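Local coordinates for nucleoid-associated protein HP_0035 (Helicobacter pylori, PDB 3F42) that probably binds DNA as a homodimer and alters its conformation, with possible roles in gene regulation, nucleoid organisation and DNA protection, at residues S33-G38 and Q67-S72; V42-L47 and D76-V81. All blocks are in the same frame, centred on the assembly; numbering follows the deposited sequence. Where two conformers were deposited one is given.

Interaction 1 of 2, residues S33-G38 and Q67-S72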
loop_
_atom_site.group_PDB
_atom_site.type_symbol
_atom_site.label_atom_id
_atom_site.label_comp_id
_atom_site.label_asym_id
_atom_site.label_seq_id
_atom_site.Cartn_x
_atom_site.Cartn_y
_atom_site.Cartn_z
ATOM N N SER A 33 15.994 -27.851 -5.461
ATOM C CA SER A 33 15.837 -28.968 -4.509
ATOM C C SER A 33 16.023 -30.277 -5.265
ATOM O O SER A 33 15.501 -30.418 -6.370
ATOM C CB SER A 33 14.438 -28.941 -3.899
ATOM O OG SER A 33 14.294 -27.812 -3.024
ATOM N N LYS A 34 16.718 -31.227 -4.638
ATOM C CA LYS A 34 16.978 -32.538 -5.239
ATOM C C LYS A 34 16.432 -33.631 -4.339
ATOM O O LYS A 34 16.326 -33.464 -3.109
ATOM C CB LYS A 34 18.464 -32.724 -5.472
ATOM C CG LYS A 34 18.984 -31.706 -6.501
ATOM C CD LYS A 34 20.407 -31.993 -6.930
ATOM C CE LYS A 34 20.962 -30.783 -7.670
ATOM N NZ LYS A 34 20.376 -30.572 -9.023
ATOM N N SER A 35 16.076 -34.741 -4.957
ATOM C CA SER A 35 15.695 -35.936 -4.188
ATOM C C SER A 35 16.118 -37.159 -4.948
ATOM O O SER A 35 16.680 -37.070 -6.067
ATOM C CB SER A 35 14.173 -35.964 -3.995
ATOM O OG SER A 35 13.572 -36.040 -5.266
ATOM N N GLY A 36 15.839 -38.332 -4.379
ATOM C CA GLY A 36 16.145 -39.570 -5.109
ATOM C C GLY A 36 17.618 -39.727 -5.461
ATOM O O GLY A 36 17.942 -40.169 -6.563
ATOM N N GLY A 37 18.483 -39.363 -4.528
ATOM C CA GLY A 37 19.933 -39.475 -4.726
ATOM C C GLY A 37 20.384 -38.603 -5.883
ATOM O O GLY A 37 21.367 -38.939 -6.582
ATOM N N GLY A 38 19.694 -37.485 -6.078
ATOM C CA GLY A 38 19.989 -36.561 -7.173
ATOM C C GLY A 38 19.306 -36.870 -8.497
ATOM O O GLY A 38 19.514 -36.134 -9.478
ATOM N N GLN A 67 7.341 -40.733 -8.680
ATOM C CA GLN A 67 6.322 -39.873 -8.046
ATOM C C GLN A 67 6.671 -39.460 -6.624
ATOM O O GLN A 67 6.468 -38.304 -6.228
ATOM C CB GLN A 67 4.974 -40.561 -8.110
ATOM C CG GLN A 67 4.458 -40.607 -9.566
ATOM C CD GLN A 67 3.129 -41.326 -9.751
ATOM O OE1 GLN A 67 2.488 -41.169 -10.778
ATOM N NE2 GLN A 67 2.723 -42.136 -8.774
ATOM N N ILE A 68 7.186 -40.407 -5.847
ATOM C CA ILE A 68 7.592 -40.147 -4.473
ATOM C C ILE A 68 8.715 -39.119 -4.442
ATOM O O ILE A 68 8.652 -38.139 -3.671
ATOM C CB ILE A 68 8.000 -41.446 -3.738
ATOM C CG1 ILE A 68 6.753 -42.340 -3.565
ATOM C CG2 ILE A 68 8.715 -41.104 -2.377
ATOM C CD1 ILE A 68 7.030 -43.714 -2.971
ATOM N N TYR A 69 9.744 -39.333 -5.281
ATOM C CA TYR A 69 10.863 -38.398 -5.334
ATOM C C TYR A 69 10.460 -37.026 -5.893
ATOM O O TYR A 69 10.942 -36.022 -5.409
ATOM C CB TYR A 69 12.034 -38.961 -6.144
ATOM C CG TYR A 69 12.629 -40.195 -5.520
ATOM C CD1 TYR A 69 12.796 -40.279 -4.122
ATOM C CD2 TYR A 69 13.026 -41.281 -6.310
ATOM C CE1 TYR A 69 13.355 -41.417 -3.528
ATOM C CE2 TYR A 69 13.576 -42.416 -5.730
ATOM C CZ TYR A 69 13.741 -42.474 -4.338
ATOM O OH TYR A 69 14.290 -43.600 -3.738
ATOM N N LEU A 70 9.563 -36.988 -6.863
ATOM C CA LEU A 70 9.017 -35.693 -7.311
ATOM C C LEU A 70 8.323 -34.976 -6.173
ATOM O O LEU A 70 8.593 -33.791 -5.911
ATOM C CB LEU A 70 8.042 -35.860 -8.473
ATOM C CG LEU A 70 8.756 -36.065 -9.813
ATOM C CD1 LEU A 70 7.770 -36.685 -10.822
ATOM C CD2 LEU A 70 9.321 -34.713 -10.368
HETATM N N MSE A 71 7.425 -35.660 -5.491
HETATM C CA MSE A 71 6.709 -35.008 -4.389
HETATM C C MSE A 71 7.635 -34.525 -3.258
HETATM O O MSE A 71 7.409 -33.431 -2.719
HETATM C CB MSE A 71 5.667 -35.952 -3.820
HETATM C CG MSE A 71 4.502 -36.085 -4.757
HETATM SE SE MSE A 71 3.057 -37.094 -3.930
HETATM C CE MSE A 71 2.616 -35.872 -2.526
ATOM N N SER A 72 8.666 -35.322 -2.927
ATOM C CA SER A 72 9.630 -34.948 -1.919
ATOM C C SER A 72 10.373 -33.648 -2.319
ATOM O O SER A 72 10.414 -32.692 -1.539
ATOM C CB SER A 72 10.673 -36.083 -1.760
ATOM O OG SER A 72 11.604 -35.713 -0.781
#
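With chi1 of S35 at 62°, OG stands between the backbone N and the carbonyl carbon and faces the backbone of Y69; in Y69, CG lies anti to the carbonyl carbon, and the ring leans over G36. The contact joins the first hairpin of the antiparallel sheet in this YbaB/EbfC fold, where strand 30-35 runs into its turn, to the long helix 63-93. The short axes of 33-35 and 67-72 approach to 7.6 Å and run nearly antiparallel. One hydrogen bond spans the gap: S35 OG donates to Y69 O at 2.6 Å, with the donor 46° above the carbonyl plane. The bond ties the side chain of a strand residue to the helix backbone. Beyond S35 the chain turns at G36 with a positive phi, and its CA lies over the centre of the Y69 ring, 3.4 Å above the plane, with no side chain between them. V40, from the second hairpin strand, also touches S35 and Y69. S72 adds a looser edge, its OG 4.1 Å from S35 CB. The glycine-ring contact is a CH-pi interaction: G36 CA sits 3.5 Å from the centroid of the Y69 ring, only 8° off its normal.

Interaction 2 of 2, residues V42-L47 and D76-V81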
loop_
_atom_site.group_PDB
_atom_site.type_symbol
_atom_site.label_atom_id
_atom_site.label_comp_id
_atom_site.label_asym_id
_atom_site.label_seq_id
_atom_site.Cartn_x
_atom_site.Cartn_y
_atom_site.Cartn_z
ATOM N N VAL A 42 14.413 -30.091 -8.977
ATOM C CA VAL A 42 13.403 -29.067 -9.295
ATOM C C VAL A 42 13.969 -27.698 -8.982
ATOM O O VAL A 42 14.735 -27.556 -8.042
ATOM C CB VAL A 42 12.059 -29.267 -8.588
ATOM C CG1 VAL A 42 11.478 -30.629 -8.993
ATOM C CG2 VAL A 42 12.238 -29.173 -7.048
ATOM N N SER A 43 13.628 -26.720 -9.807
ATOM C CA SER A 43 14.053 -25.341 -9.539
ATOM C C SER A 43 12.841 -24.416 -9.505
ATOM O O SER A 43 12.018 -24.402 -10.424
ATOM C CB SER A 43 15.023 -24.845 -10.617
ATOM O OG SER A 43 16.187 -25.647 -10.611
ATOM N N PHE A 44 12.812 -23.589 -8.470
ATOM C CA PHE A 44 11.793 -22.573 -8.313
ATOM C C PHE A 44 12.425 -21.208 -8.364
ATOM O O PHE A 44 13.558 -21.027 -7.892
ATOM C CB PHE A 44 11.164 -22.700 -6.935
ATOM C CG PHE A 44 10.300 -23.935 -6.763
ATOM C CD1 PHE A 44 8.959 -23.897 -7.126
ATOM C CD2 PHE A 44 10.827 -25.120 -6.223
ATOM C CE1 PHE A 44 8.131 -25.008 -6.965
ATOM C CE2 PHE A 44 9.983 -26.253 -6.051
ATOM C CZ PHE A 44 8.635 -26.175 -6.428
ATOM N N ASN A 45 11.662 -20.238 -8.839
ATOM C CA ASN A 45 12.064 -18.858 -8.552
ATOM C C ASN A 45 11.496 -18.409 -7.204
ATOM O O ASN A 45 10.741 -19.142 -6.547
ATOM C CB ASN A 45 11.725 -17.928 -9.723
ATOM C CG ASN A 45 10.229 -17.691 -9.909
ATOM O OD1 ASN A 45 9.404 -17.870 -8.996
ATOM N ND2 ASN A 45 9.865 -17.292 -11.124
ATOM N N GLY A 46 11.864 -17.202 -6.778
ATOM C CA GLY A 46 11.488 -16.727 -5.464
ATOM C C GLY A 46 10.049 -16.274 -5.369
ATOM O O GLY A 46 9.589 -15.890 -4.285
ATOM N N LEU A 47 9.316 -16.358 -6.475
ATOM C CA LEU A 47 7.851 -16.171 -6.439
ATOM C C LEU A 47 7.177 -17.510 -6.182
ATOM O O LEU A 47 5.966 -17.572 -5.963
ATOM C CB LEU A 47 7.319 -15.622 -7.769
ATOM C CG LEU A 47 7.972 -14.322 -8.236
ATOM C CD1 LEU A 47 7.320 -13.840 -9.555
ATOM C CD2 LEU A 47 7.825 -13.253 -7.172
ATOM N N ASP A 76 9.857 -29.889 -0.683
ATOM C CA ASP A 76 11.024 -29.259 -0.064
ATOM C C ASP A 76 11.181 -27.848 -0.651
ATOM O O ASP A 76 11.384 -26.879 0.070
ATOM C CB ASP A 76 12.288 -30.079 -0.327
ATOM C CG ASP A 76 12.420 -31.287 0.599
ATOM O OD1 ASP A 76 11.584 -31.486 1.510
ATOM O OD2 ASP A 76 13.381 -32.043 0.407
ATOM N N GLY A 77 11.064 -27.750 -1.973
ATOM C CA GLY A 77 11.169 -26.458 -2.668
ATOM C C GLY A 77 10.071 -25.465 -2.317
ATOM O O GLY A 77 10.378 -24.293 -2.029
ATOM N N TYR A 78 8.813 -25.909 -2.345
ATOM C CA TYR A 78 7.675 -25.063 -1.938
ATOM C C TYR A 78 7.852 -24.591 -0.494
ATOM O O TYR A 78 7.604 -23.411 -0.202
ATOM C CB TYR A 78 6.301 -25.776 -2.078
ATOM C CG TYR A 78 5.801 -25.875 -3.516
ATOM C CD1 TYR A 78 5.557 -24.722 -4.275
ATOM C CD2 TYR A 78 5.578 -27.134 -4.120
ATOM C CE1 TYR A 78 5.128 -24.810 -5.623
ATOM C CE2 TYR A 78 5.136 -27.242 -5.435
ATOM C CZ TYR A 78 4.908 -26.094 -6.178
ATOM O OH TYR A 78 4.514 -26.156 -7.474
ATOM N N LYS A 79 8.240 -25.492 0.419
ATOM C CA LYS A 79 8.409 -25.102 1.821
ATOM C C LYS A 79 9.510 -24.023 1.920
ATOM O O LYS A 79 9.351 -23.027 2.637
ATOM C CB LYS A 79 8.766 -26.328 2.685
ATOM C CG LYS A 79 8.733 -26.109 4.206
ATOM C CD LYS A 79 9.264 -27.382 4.967
ATOM C CE LYS A 79 9.383 -27.163 6.504
ATOM N NZ LYS A 79 10.426 -28.028 7.156
ATOM N N ALA A 80 10.619 -24.234 1.203
ATOM C CA ALA A 80 11.735 -23.297 1.238
ATOM C C ALA A 80 11.356 -21.916 0.733
ATOM O O ALA A 80 11.662 -20.890 1.395
ATOM C CB ALA A 80 12.963 -23.856 0.525
ATOM N N VAL A 81 10.676 -21.866 -0.411
ATOM C CA VAL A 81 10.284 -20.577 -0.943
ATOM C C VAL A 81 9.269 -19.888 -0.023
ATOM O O VAL A 81 9.387 -18.675 0.233
ATOM C CB VAL A 81 9.758 -20.709 -2.368
ATOM C CG1 VAL A 81 9.227 -19.363 -2.845
ATOM C CG2 VAL A 81 10.896 -21.185 -3.286
#
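F44, V81 and Y78 have the most surface buried here, and the contact they make is apolar, with no hydrogen bond crossing between strand 42-45 and helix 76-81. F44 directs its side chain at the helix: chi1 of -70° sets CG anti to the carbonyl carbon, and the ring reaches the helix surface at G77 and Y78. Against Y78 it forms an edge-to-face pair, with centroids 4.6 Å apart and planes at 59°, so the edge of F44 meets the tyrosine face at a tilt. The leading atom is F44 CE1, 3.3 Å from Y78 CE1 and displaced from the middle of the tyrosine ring toward its rim. The other flank of the phenyl group rests on helix backbone, F44 CE2 lying 3.6 Å from G77 CA. G77 has no side chain, and its CA is the atom that meets the ring. V81, one helical turn further on, lies against N45 and G46. Its CG2 is 4.0 Å from F44 CB and its CG1 3.8 Å from G46 O, and both methyls also approach N45 O. Close by, an Asx turn has L47 N donating to N45 OD1 at 2.9 Å. Y78 also meets F44 and Y78 of the second subunit, so the aromatic cluster continues across the homodimer interface. Within the chain, strand 40-45 is the middle strand of the sheet; L50 of strand 50-55 and L74 of helix 63-93 pack on F44, and L47 reaches helix 5-27.

Interactions 1 and 2 lie along the packing of helix 63-93 against the sheet, their centres about 13 Å apart. Both use that helix, and their strand segments belong to 30-35 and 40-45, antiparallel neighbours in the sheet. In sequence the order is 33-38, 42-47, 67-72, 76-81, so the contacts cross. Because the strands reverse direction, strand 33-35 runs nearly antiparallel to helix 67-72, and strand 42-45 nearly parallel to helix 76-81, at 22°. The contacts meet directly, with S33 O 2.8 Å from V42 N in a probable hydrogen bond. Interaction 1 lies near the surface at the hairpin turn and interaction 2 near the chain centre; both touch the second subunit, tying this packing to the homodimer.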